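Local coordinates for ochratoxinase (Aspergillus niger, PDB 4C65), which hydrolyses the amide bond of the mycotoxin ochratoxin A, releasing L-phenylalanine, and acts as a zinc-dependent carboxypeptidase of the amidohydrolase superfamily, at residues A200-M212 against F220-V232. Numbering follows the deposited sequence.
Sequences AKVIKVMASGGVM and FAQFSPEELKVIV
Val205 sits at the apolar centre, pointing from the strand at the helix. Its CG1 lies 3.7 Å from CG2 of Ile231, the two side chains passing alongside one another, head to tail, while its CG2 reaches CD2 of Leu228 at 4.1 Å. Two residues earlier in the strand, Ile203 brings its CG2 to the same CG2 of Ile231 (4.1 Å). With CG1 of Ile231 anti to the carbonyl carbon and the chain extended beyond it (chi2 163°), CD1 rests over the centre of one face of the Phe223 ring, and Val192 of helix 185-198 packs on Ile231 too. Strand 203-206 and helix 225-232 run nearly antiparallel, 171° apart, as the first two elements of a beta-alpha-beta unit of the TIM barrel. Lys204, which binds both zinc ions, points away from the helix on the same strand. From the last strand residue, Met206, onward the contact turns polar: one water donates to both Met206 O and Gln222 OE1, and a second to Ala207 O and Gln222 O. Ser208 and Ala221 form a single beta bridge, made by two weak bonds that flank the pair: Gln222 N to Ala207 O (3.0 Å) and Gly209 N to Phe220 O (3.4 Å). Extended beyond CG (chi2 -173°), Gln222 lays its amide along the Ser208-Gly209 backbone, NE2 3.4 Å from Gly209 CA; OE1 also accepts from His149 N, and NE2 is hydrogen-bonded to Asp216 OD2.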
loop_
_atom_site.group_PDB
_atom_site.type_symbol
_atom_site.label_atom_id
_atom_site.label_comp_id
_atom_site.label_asym_id
_atom_site.label_seq_id
_atom_site.Cartn_x
_atom_site.Cartn_y
_atom_site.Cartn_z
ATOM N N ALA A 200 -14.188 22.243 12.034
ATOM C CA ALA A 200 -14.648 22.011 13.386
ATOM C C ALA A 200 -14.507 23.276 14.239
ATOM O O ALA A 200 -13.503 23.967 14.183
ATOM C CB ALA A 200 -13.897 20.860 14.011
ATOM N N LYS A 201 -15.560 23.582 14.981
ATOM C CA LYS A 201 -15.579 24.732 15.870
ATOM C C LYS A 201 -15.468 24.302 17.336
ATOM O O LYS A 201 -15.492 25.134 18.233
ATOM C CB LYS A 201 -16.832 25.553 15.621
ATOM C CG LYS A 201 -16.646 26.503 14.454
ATOM C CD LYS A 201 -17.955 27.114 14.021
ATOM C CE LYS A 201 -17.805 27.864 12.673
ATOM N NZ LYS A 201 -18.645 29.083 12.619
ATOM N N VAL A 202 -15.333 23.012 17.566
ATOM C CA VAL A 202 -14.998 22.511 18.866
ATOM C C VAL A 202 -14.181 21.240 18.671
ATOM O O VAL A 202 -14.191 20.658 17.582
ATOM C CB VAL A 202 -16.267 22.280 19.713
ATOM C CG1 VAL A 202 -17.118 21.142 19.166
ATOM C CG2 VAL A 202 -15.896 22.009 21.177
ATOM N N ILE A 203 -13.464 20.809 19.712
ATOM C CA ILE A 203 -12.813 19.493 19.686
ATOM C C ILE A 203 -13.396 18.594 20.762
ATOM O O ILE A 203 -13.582 19.009 21.905
ATOM C CB ILE A 203 -11.273 19.594 19.823
ATOM C CG1 ILE A 203 -10.676 20.403 18.679
ATOM C CG2 ILE A 203 -10.626 18.197 19.826
ATOM C CD1 ILE A 203 -10.880 19.798 17.301
ATOM N N LYS A 204 -13.668 17.347 20.398
ATOM C CA LYS A 204 -14.205 16.352 21.345
ATOM C C LYS A 204 -13.241 15.192 21.532
ATOM O O LYS A 204 -12.816 14.582 20.563
ATOM C CB LYS A 204 -15.564 15.840 20.837
ATOM C CG LYS A 204 -16.040 14.502 21.365
ATOM C CD LYS A 204 -16.818 14.572 22.654
ATOM C CE LYS A 204 -17.428 13.135 22.715
ATOM N NZ LYS A 204 -18.369 12.601 21.628
ATOM N N VAL A 205 -12.963 14.846 22.797
ATOM C CA VAL A 205 -12.153 13.660 23.136
ATOM C C VAL A 205 -12.938 12.675 23.991
ATOM O O VAL A 205 -13.864 13.064 24.706
ATOM C CB VAL A 205 -10.877 13.988 23.927
ATOM C CG1 VAL A 205 -9.987 14.867 23.104
ATOM C CG2 VAL A 205 -11.182 14.673 25.248
ATOM N N MET A 206 -12.562 11.395 23.883
ATOM C CA MET A 206 -13.042 10.367 24.777
ATOM C C MET A 206 -11.975 10.285 25.860
ATOM O O MET A 206 -10.845 9.899 25.607
ATOM C CB MET A 206 -13.192 9.050 24.039
ATOM C CG MET A 206 -14.111 9.108 22.822
ATOM S SD MET A 206 -15.783 9.689 23.182
ATOM C CE MET A 206 -16.665 9.061 21.735
ATOM N N ALA A 207 -12.349 10.688 27.062
ATOM C CA ALA A 207 -11.433 10.754 28.168
ATOM C C ALA A 207 -11.769 9.720 29.218
ATOM O O ALA A 207 -11.164 9.697 30.291
ATOM C CB ALA A 207 -11.443 12.143 28.756
ATOM N N SER A 208 -12.737 8.859 28.920
ATOM C CA SER A 208 -12.990 7.683 29.739
ATOM C C SER A 208 -13.795 6.668 28.959
ATOM O O SER A 208 -14.215 6.925 27.835
ATOM C CB SER A 208 -13.687 8.066 31.062
ATOM O OG SER A 208 -15.043 8.329 30.844
ATOM N N GLY A 209 -14.023 5.517 29.565
ATOM C CA GLY A 209 -14.814 4.483 28.952
ATOM C C GLY A 209 -16.259 4.871 28.747
ATOM O O GLY A 209 -16.722 5.897 29.235
ATOM N N GLY A 210 -16.969 4.015 28.021
ATOM C CA GLY A 210 -18.357 4.221 27.689
ATOM C C GLY A 210 -19.261 3.802 28.818
ATOM O O GLY A 210 -18.879 2.987 29.663
ATOM N N VAL A 211 -20.477 4.362 28.801
ATOM C CA VAL A 211 -21.475 4.184 29.873
ATOM C C VAL A 211 -21.853 2.707 30.060
ATOM O O VAL A 211 -22.015 2.246 31.195
ATOM C CB VAL A 211 -22.725 5.101 29.673
ATOM C CG1 VAL A 211 -23.602 4.676 28.485
ATOM C CG2 VAL A 211 -23.556 5.175 30.946
ATOM N N MET A 212 -21.970 1.977 28.946
ATOM C CA MET A 212 -22.164 0.530 28.944
ATOM C C MET A 212 -20.737 -0.041 29.333
ATOM O O MET A 212 -19.689 0.269 28.717
ATOM C CB MET A 212 -22.656 0.040 27.563
ATOM C CG MET A 212 -23.899 -0.892 27.468
ATOM S SD MET A 212 -25.328 -0.644 28.526
ATOM C CE MET A 212 -25.900 0.947 27.986
ATOM N N PHE A 220 -12.382 4.145 34.124
ATOM C CA PHE A 220 -10.980 4.336 33.781
ATOM C C PHE A 220 -10.803 5.473 32.792
ATOM O O PHE A 220 -11.615 5.675 31.891
ATOM C CB PHE A 220 -10.354 3.064 33.184
ATOM C CG PHE A 220 -10.478 1.844 34.040
ATOM C CD1 PHE A 220 -10.602 1.932 35.427
ATOM C CD2 PHE A 220 -10.444 0.572 33.448
ATOM C CE1 PHE A 220 -10.730 0.796 36.177
ATOM C CE2 PHE A 220 -10.567 -0.568 34.205
ATOM C CZ PHE A 220 -10.704 -0.455 35.576
ATOM N N ALA A 221 -9.732 6.224 32.982
ATOM C CA ALA A 221 -9.407 7.356 32.131
ATOM C C ALA A 221 -8.934 6.846 30.791
ATOM O O ALA A 221 -8.503 5.705 30.682
ATOM C CB ALA A 221 -8.313 8.205 32.780
ATOM N N GLN A 222 -9.046 7.685 29.767
ATOM C CA GLN A 222 -8.591 7.342 28.406
ATOM C C GLN A 222 -7.764 8.469 27.824
ATOM O O GLN A 222 -8.021 9.641 28.119
ATOM C CB GLN A 222 -9.772 7.043 27.498
ATOM C CG GLN A 222 -10.387 5.684 27.739
ATOM C CD GLN A 222 -11.446 5.333 26.732
ATOM O OE1 GLN A 222 -11.712 6.065 25.773
ATOM N NE2 GLN A 222 -12.108 4.227 26.982
ATOM N N PHE A 223 -6.791 8.088 26.984
ATOM C CA PHE A 223 -5.658 8.939 26.581
ATOM C C PHE A 223 -4.741 9.161 27.785
ATOM O O PHE A 223 -5.177 9.124 28.920
ATOM C CB PHE A 223 -6.111 10.292 26.010
ATOM C CG PHE A 223 -6.570 10.237 24.569
ATOM C CD1 PHE A 223 -5.697 9.847 23.571
ATOM C CD2 PHE A 223 -7.852 10.649 24.210
ATOM C CE1 PHE A 223 -6.104 9.835 22.249
ATOM C CE2 PHE A 223 -8.262 10.625 22.895
ATOM C CZ PHE A 223 -7.391 10.211 21.925
ATOM N N SER A 224 -3.463 9.380 27.515
ATOM C CA SER A 224 -2.517 9.783 28.523
ATOM C C SER A 224 -2.715 11.264 28.800
ATOM O O SER A 224 -3.169 11.985 27.934
ATOM C CB SER A 224 -1.086 9.559 28.025
ATOM O OG SER A 224 -0.782 10.405 26.942
ATOM N N PRO A 225 -2.287 11.728 29.983
ATOM C CA PRO A 225 -2.229 13.172 30.225
ATOM C C PRO A 225 -1.390 13.923 29.184
ATOM O O PRO A 225 -1.739 15.030 28.836
ATOM C CB PRO A 225 -1.593 13.279 31.625
ATOM C CG PRO A 225 -1.918 11.991 32.292
ATOM C CD PRO A 225 -1.923 10.951 31.182
ATOM N N GLU A 226 -0.299 13.331 28.708
ATOM C CA GLU A 226 0.532 13.948 27.671
ATOM C C GLU A 226 -0.287 14.182 26.361
ATOM O O GLU A 226 -0.213 15.251 25.753
ATOM C CB GLU A 226 1.742 13.067 27.332
ATOM C CG GLU A 226 2.666 12.714 28.495
ATOM C CD GLU A 226 2.266 11.446 29.275
ATOM O OE1 GLU A 226 1.149 11.373 29.829
ATOM O OE2 GLU A 226 3.091 10.505 29.309
ATOM N N GLU A 227 -1.053 13.189 25.929
ATOM C CA GLU A 227 -1.880 13.357 24.744
ATOM C C GLU A 227 -2.969 14.394 24.962
ATOM O O GLU A 227 -3.188 15.251 24.101
ATOM C CB GLU A 227 -2.524 12.035 24.337
ATOM C CG GLU A 227 -1.564 11.056 23.690
ATOM C CD GLU A 227 -2.027 9.631 23.817
ATOM O OE1 GLU A 227 -2.036 9.136 24.958
ATOM O OE2 GLU A 227 -2.390 8.999 22.782
ATOM N N LEU A 228 -3.637 14.335 26.116
ATOM C CA LEU A 228 -4.729 15.262 26.389
ATOM C C LEU A 228 -4.246 16.719 26.389
ATOM O O LEU A 228 -4.914 17.588 25.864
ATOM C CB LEU A 228 -5.428 14.933 27.708
ATOM C CG LEU A 228 -6.290 13.670 27.768
ATOM C CD1 LEU A 228 -6.763 13.429 29.197
ATOM C CD2 LEU A 228 -7.472 13.791 26.823
ATOM N N LYS A 229 -3.084 16.972 26.955
ATOM C CA LYS A 229 -2.541 18.320 26.992
ATOM C C LYS A 229 -2.266 18.834 25.575
ATOM O O LYS A 229 -2.566 19.970 25.256
ATOM C CB LYS A 229 -1.265 18.338 27.833
ATOM C CG LYS A 229 -0.591 19.689 27.959
ATOM C CD LYS A 229 0.608 19.569 28.884
ATOM C CE LYS A 229 1.343 20.899 29.088
ATOM N NZ LYS A 229 2.661 20.963 28.354
ATOM N N VAL A 230 -1.635 17.999 24.757
ATOM C CA VAL A 230 -1.369 18.340 23.366
ATOM C C VAL A 230 -2.668 18.608 22.603
ATOM O O VAL A 230 -2.801 19.625 21.943
ATOM C CB VAL A 230 -0.516 17.250 22.680
ATOM C CG1 VAL A 230 -0.523 17.386 21.173
ATOM C CG2 VAL A 230 0.901 17.317 23.212
ATOM N N ILE A 231 -3.649 17.734 22.755
ATOM C CA ILE A 231 -4.946 17.979 22.167
ATOM C C ILE A 231 -5.519 19.350 22.555
ATOM O O ILE A 231 -5.987 20.104 21.688
ATOM C CB ILE A 231 -5.952 16.876 22.520
ATOM C CG1 ILE A 231 -5.578 15.603 21.760
ATOM C CG2 ILE A 231 -7.359 17.289 22.121
ATOM C CD1 ILE A 231 -6.228 14.357 22.307
ATOM N N VAL A 232 -5.504 19.674 23.840
ATOM C CA VAL A 232 -5.998 20.977 24.315
ATOM C C VAL A 232 -5.200 22.138 23.706
ATOM O O VAL A 232 -5.778 23.138 23.288
ATOM C CB VAL A 232 -6.021 21.041 25.865
ATOM C CG1 VAL A 232 -6.238 22.472 26.361
ATOM C CG2 VAL A 232 -7.112 20.129 26.396
HETATM O O HOH W 1 -10.073 7.691 23.970
HETATM O O HOH W 2 -8.430 10.836 30.713
#